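Side-chain contacts in putative cytochrome P450 154A1 (Streptomyces coelicolor, PDB 1ODO), which belongs to the haem-binding cytochrome P450 family and here holds 4-phenyl-1H-imidazole in a pocket beside the haem: residues A151-G154 with H155-V159; D208-T211 with S212-I215. All coordinates share one frame; numbering follows the deposited sequence.

Contact 1 (A151-G154 with H155-V159); sequences AVIG and HLMGV
Ala151 and His155, Val152 and Leu156, and Ile153 and Met157 are joined by successive i to i+4 backbone bonds over the last turns of helix 147-157. Met157 N to Ile153 O is the shortest of the three at 2.7 Å, while His155 N to Ala151 O is 3.1 Å and more bent. The helix then closes on Gly154 O, which Val159 N meets at 2.9 Å, in the carbonyl plane and on a lone pair. Gly158 N adds a weak bond to the same oxygen. Gly158 has positive phi (77°), so the chain turns left-handed here; with the i+5 to i bond, this resembles a Schellman ending. Val159 CB lies 4.0 Å from Gly154 CA, an apolar touch beside the closing bond.

Among the side chains, Ile153 and Met157 run alongside each other and point the same way. Ile153 CG1 stands opposite its own backbone N (chi1 -162°) and carries CD1 to 3.7 Å from Met157 CG. Bends at chi2 and chi3 lead the end of Met157 away from Ile153; the side chain packs against Leu236 and Met239 of helix 229-244 and Met210 of helix 210-218. The Ile153 side chain is about 5 Å from the haem at the nearest atoms, and Val152 and Leu156 pack on Leu359 of helix 357-374. The His155 ring leads away from 151-154, and this exposed side chain touches Met121 of helix 108-131.

Apolar packing thus joins Ile153, the nearer to the haem, to Met157 between the neighbouring helices, while Gly154 O takes up two N-H groups, that of Gly158 only weakly, where the helix stops.

Contact 2 (D208-T211 with S212-I215); sequences DDMT and SLLI
An N-cap opens helix 210-218: Asp209 stands just before its first turn and turns its carboxylate forward onto Ser212. Asp209 OD2 takes the backbone N-H of Ser212 at 2.8 Å, the donor nitrogen sitting almost in line with the CG-OD2 bond. The same oxygen accepts from Ser212 OG, also at 2.8 Å. This hydroxyl comes from the syn side but 32° out of the carboxylate plane. With Asp209 CG lodged between backbone N and carbonyl carbon (chi1 48°), the acid folds over the helix start. Its other oxygen, OD1, forms a salt bridge with Lys202, and Ser212 OG is also bonded to Gly207 N, tying the cap to the preceding loop.

Behind the cap, Leu213 N, Leu214 N and Ile215 N bond to Asp209 O, Met210 O and Thr211 O in regular helical steps. The Met210 side chain meets that of Leu214 through CG, 3.8 Å from Leu214 CD1. One residue further along, Thr211 CG2 meets Ile215 CD1 at 4.0 Å, and Ile215 CG1 rests on Thr211 O. Leu214 packs further on Leu232 and Leu236 of helix 229-244.

Two donors grip one carboxylate oxygen and a lysine holds the other, which limits rotation of the acid; the negative charge would probably be favoured both by Lys202 and by the positive end of the helix dipole.

How the contacts relate
Contact 1 closes helix 147-157 and contact 2, later in the chain, opens helix 210-218; helices 161-175 and 181-204 lie between them in sequence. They are about 11 Å apart, centre to centre, on the same side of the chain's centre. The two ends meet directly: Met157 O and Thr211 OG1, 2.6 Å apart, are probably hydrogen-bonded, and Met157 SD packs on Met210 CB at 3.6 Å. Lys202 of helix 181-204, besides its bridge to Asp209, hydrogen-bonds Gly158 O. Both contacts also lean on helix 229-244, where they share Leu236. A helix exit and a helix entry are thus joined within the helical part of the P450 fold.

Contact 1 (A151-G154 with H155-V159)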
ATOM      1  N   ALA A 151      -6.688  -4.480  13.260  1.00 12.67           N
ATOM      2  CA  ALA A 151      -7.949  -4.922  13.844  1.00 13.87           C
ATOM      3  C   ALA A 151      -8.956  -5.236  12.741  1.00 14.11           C
ATOM      4  O   ALA A 151      -9.708  -6.207  12.833  1.00 14.86           O
ATOM      5  CB  ALA A 151      -8.506  -3.844  14.771  1.00 13.61           C
ATOM      6  N   VAL A 152      -8.969  -4.412  11.696  1.00 14.26           N
ATOM      7  CA  VAL A 152      -9.888  -4.611  10.584  1.00 14.13           C
ATOM      8  C   VAL A 152      -9.568  -5.872   9.782  1.00 14.29           C
ATOM      9  O   VAL A 152     -10.450  -6.699   9.526  1.00 14.26           O
ATOM     10  CB  VAL A 152      -9.874  -3.396   9.626  1.00 14.54           C
ATOM     11  CG1 VAL A 152     -10.769  -3.664   8.427  1.00 15.10           C
ATOM     12  CG2 VAL A 152     -10.349  -2.150  10.368  1.00 14.54           C
ATOM     13  N   ILE A 153      -8.310  -6.025   9.389  1.00 13.60           N
ATOM     14  CA  ILE A 153      -7.925  -7.198   8.620  1.00 14.76           C
ATOM     15  C   ILE A 153      -8.057  -8.467   9.462  1.00 15.36           C
ATOM     16  O   ILE A 153      -8.389  -9.530   8.943  1.00 16.56           O
ATOM     17  CB  ILE A 153      -6.477  -7.071   8.079  1.00 14.90           C
ATOM     18  CG1 ILE A 153      -6.264  -8.072   6.943  1.00 15.08           C
ATOM     19  CG2 ILE A 153      -5.466  -7.311   9.191  1.00 15.05           C
ATOM     20  CD1 ILE A 153      -7.143  -7.815   5.739  1.00 16.74           C
ATOM     21  N   GLY A 154      -7.807  -8.350  10.766  1.00 16.18           N
ATOM     22  CA  GLY A 154      -7.912  -9.506  11.641  1.00 16.43           C
ATOM     23  C   GLY A 154      -9.344 -10.007  11.690  1.00 17.39           C
ATOM     24  O   GLY A 154      -9.599 -11.213  11.687  1.00 17.56           O
ATOM     25  N   HIS A 155     -10.282  -9.067  11.733  1.00 17.74           N
ATOM     26  CA  HIS A 155     -11.701  -9.389  11.780  1.00 19.40           C
ATOM     27  C   HIS A 155     -12.161  -9.979  10.451  1.00 19.28           C
ATOM     28  O   HIS A 155     -12.856 -10.992  10.414  1.00 19.95           O
ATOM     29  CB  HIS A 155     -12.499  -8.121  12.111  1.00 22.80           C
ATOM     30  CG  HIS A 155     -13.977  -8.264  11.932  1.00 26.24           C
ATOM     31  ND1 HIS A 155     -14.611  -7.997  10.738  1.00 29.90           N
ATOM     32  CD2 HIS A 155     -14.947  -8.646  12.795  1.00 27.87           C
ATOM     33  CE1 HIS A 155     -15.908  -8.205  10.874  1.00 29.88           C
ATOM     34  NE2 HIS A 155     -16.138  -8.600  12.112  1.00 29.95           N
ATOM     35  N   LEU A 156     -11.746  -9.353   9.357  1.00 18.42           N
ATOM     36  CA  LEU A 156     -12.115  -9.810   8.025  1.00 18.55           C
ATOM     37  C   LEU A 156     -11.496 -11.160   7.660  1.00 18.12           C
ATOM     38  O   LEU A 156     -12.181 -12.044   7.144  1.00 16.88           O
ATOM     39  CB  LEU A 156     -11.710  -8.748   6.998  1.00 21.70           C
ATOM     40  CG  LEU A 156     -12.150  -8.904   5.541  1.00 24.34           C
ATOM     41  CD1 LEU A 156     -12.025  -7.554   4.843  1.00 26.93           C
ATOM     42  CD2 LEU A 156     -11.305  -9.954   4.840  1.00 26.00           C
ATOM     43  N   MET A 157     -10.204 -11.322   7.922  1.00 15.76           N
ATOM     44  CA  MET A 157      -9.527 -12.577   7.605  1.00 17.24           C
ATOM     45  C   MET A 157      -9.717 -13.642   8.683  1.00 17.28           C
ATOM     46  O   MET A 157      -9.470 -14.824   8.443  1.00 18.25           O
ATOM     47  CB  MET A 157      -8.028 -12.335   7.388  1.00 17.50           C
ATOM     48  CG  MET A 157      -7.688 -11.438   6.198  1.00 16.91           C
ATOM     49  SD  MET A 157      -8.293 -12.062   4.608  1.00 20.15           S
ATOM     50  CE  MET A 157      -7.164 -13.438   4.315  1.00 16.10           C
ATOM     51  N   GLY A 158     -10.147 -13.223   9.867  1.00 18.75           N
ATOM     52  CA  GLY A 158     -10.358 -14.167  10.951  1.00 20.02           C
ATOM     53  C   GLY A 158      -9.068 -14.619  11.609  1.00 20.91           C
ATOM     54  O   GLY A 158      -8.886 -15.808  11.893  1.00 21.32           O
ATOM     55  N   VAL A 159      -8.167 -13.673  11.849  1.00 19.77           N
ATOM     56  CA  VAL A 159      -6.889 -13.983  12.478  1.00 18.85           C
ATOM     57  C   VAL A 159      -7.069 -14.041  13.993  1.00 19.93           C
ATOM     58  O   VAL A 159      -7.466 -13.056  14.618  1.00 19.61           O
ATOM     59  CB  VAL A 159      -5.824 -12.910  12.146  1.00 19.18           C
ATOM     60  CG1 VAL A 159      -4.487 -13.285  12.781  1.00 17.65           C
ATOM     61  CG2 VAL A 159      -5.678 -12.777  10.642  1.00 17.39           C
TER

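Contact 2 (D208-T211 with S212-I215)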
ATOM      1  N   ASP A 208     -16.335 -17.917  10.063  1.00 18.04           N
ATOM      2  CA  ASP A 208     -17.007 -17.214   8.977  1.00 18.52           C
ATOM      3  C   ASP A 208     -16.075 -16.066   8.606  1.00 18.66           C
ATOM      4  O   ASP A 208     -16.321 -14.912   8.949  1.00 18.79           O
ATOM      5  CB  ASP A 208     -18.364 -16.693   9.466  1.00 19.48           C
ATOM      6  CG  ASP A 208     -19.144 -15.965   8.391  1.00 20.82           C
ATOM      7  OD1 ASP A 208     -18.817 -16.118   7.196  1.00 19.80           O
ATOM      8  OD2 ASP A 208     -20.102 -15.242   8.749  1.00 21.74           O
ATOM      9  N   ASP A 209     -14.998 -16.407   7.905  1.00 17.67           N
ATOM     10  CA  ASP A 209     -14.003 -15.428   7.482  1.00 18.20           C
ATOM     11  C   ASP A 209     -13.321 -15.850   6.182  1.00 18.50           C
ATOM     12  O   ASP A 209     -13.461 -16.993   5.741  1.00 17.05           O
ATOM     13  CB  ASP A 209     -12.969 -15.265   8.594  1.00 19.70           C
ATOM     14  CG  ASP A 209     -12.463 -16.601   9.112  1.00 18.06           C
ATOM     15  OD1 ASP A 209     -12.720 -16.926  10.292  1.00 19.55           O
ATOM     16  OD2 ASP A 209     -11.811 -17.327   8.336  1.00 18.98           O
ATOM     17  N   MET A 210     -12.570 -14.933   5.578  1.00 18.39           N
ATOM     18  CA  MET A 210     -11.881 -15.223   4.325  1.00 18.28           C
ATOM     19  C   MET A 210     -10.792 -16.286   4.412  1.00 17.01           C
ATOM     20  O   MET A 210     -10.567 -17.007   3.445  1.00 17.44           O
ATOM     21  CB  MET A 210     -11.291 -13.941   3.724  1.00 20.81           C
ATOM     22  CG  MET A 210     -10.609 -14.149   2.367  1.00 24.32           C
ATOM     23  SD  MET A 210     -11.739 -14.553   0.999  1.00 33.40           S
ATOM     24  CE  MET A 210     -11.749 -16.290   1.002  1.00 32.82           C
ATOM     25  N   THR A 211     -10.099 -16.387   5.543  1.00 15.73           N
ATOM     26  CA  THR A 211      -9.056 -17.402   5.642  1.00 15.68           C
ATOM     27  C   THR A 211      -9.709 -18.782   5.535  1.00 16.07           C
ATOM     28  O   THR A 211      -9.219 -19.660   4.826  1.00 16.01           O
ATOM     29  CB  THR A 211      -8.273 -17.307   6.970  1.00 16.65           C
ATOM     30  OG1 THR A 211      -7.622 -16.029   7.057  1.00 18.03           O
ATOM     31  CG2 THR A 211      -7.208 -18.403   7.036  1.00 16.44           C
ATOM     32  N   SER A 212     -10.833 -18.966   6.222  1.00 16.38           N
ATOM     33  CA  SER A 212     -11.526 -20.251   6.181  1.00 16.17           C
ATOM     34  C   SER A 212     -12.049 -20.566   4.779  1.00 16.95           C
ATOM     35  O   SER A 212     -11.975 -21.708   4.328  1.00 16.70           O
ATOM     36  CB  SER A 212     -12.674 -20.261   7.189  1.00 15.21           C
ATOM     37  OG  SER A 212     -12.175 -20.088   8.506  1.00 15.32           O
ATOM     38  N   LEU A 213     -12.575 -19.560   4.087  1.00 17.27           N
ATOM     39  CA  LEU A 213     -13.092 -19.782   2.737  1.00 19.15           C
ATOM     40  C   LEU A 213     -11.974 -20.200   1.786  1.00 18.53           C
ATOM     41  O   LEU A 213     -12.164 -21.077   0.939  1.00 18.39           O
ATOM     42  CB  LEU A 213     -13.769 -18.522   2.192  1.00 21.62           C
ATOM     43  CG  LEU A 213     -15.204 -18.220   2.627  1.00 25.72           C
ATOM     44  CD1 LEU A 213     -15.634 -16.880   2.036  1.00 25.06           C
ATOM     45  CD2 LEU A 213     -16.136 -19.341   2.158  1.00 25.62           C
ATOM     46  N   LEU A 214     -10.810 -19.567   1.925  1.00 16.76           N
ATOM     47  CA  LEU A 214      -9.670 -19.886   1.071  1.00 16.60           C
ATOM     48  C   LEU A 214      -9.190 -21.302   1.355  1.00 16.05           C
ATOM     49  O   LEU A 214      -8.868 -22.052   0.438  1.00 17.22           O
ATOM     50  CB  LEU A 214      -8.535 -18.881   1.296  1.00 15.48           C
ATOM     51  CG  LEU A 214      -8.858 -17.465   0.797  1.00 18.76           C
ATOM     52  CD1 LEU A 214      -7.792 -16.478   1.250  1.00 18.87           C
ATOM     53  CD2 LEU A 214      -8.967 -17.481  -0.724  1.00 18.93           C
ATOM     54  N   ILE A 215      -9.148 -21.672   2.629  1.00 16.96           N
ATOM     55  CA  ILE A 215      -8.710 -23.012   2.995  1.00 17.72           C
ATOM     56  C   ILE A 215      -9.683 -24.011   2.368  1.00 17.70           C
ATOM     57  O   ILE A 215      -9.275 -25.033   1.814  1.00 18.06           O
ATOM     58  CB  ILE A 215      -8.677 -23.185   4.534  1.00 17.34           C
ATOM     59  CG1 ILE A 215      -7.523 -22.360   5.115  1.00 18.68           C
ATOM     60  CG2 ILE A 215      -8.519 -24.654   4.898  1.00 20.48           C
ATOM     61  CD1 ILE A 215      -7.475 -22.326   6.630  1.00 15.76           C
TER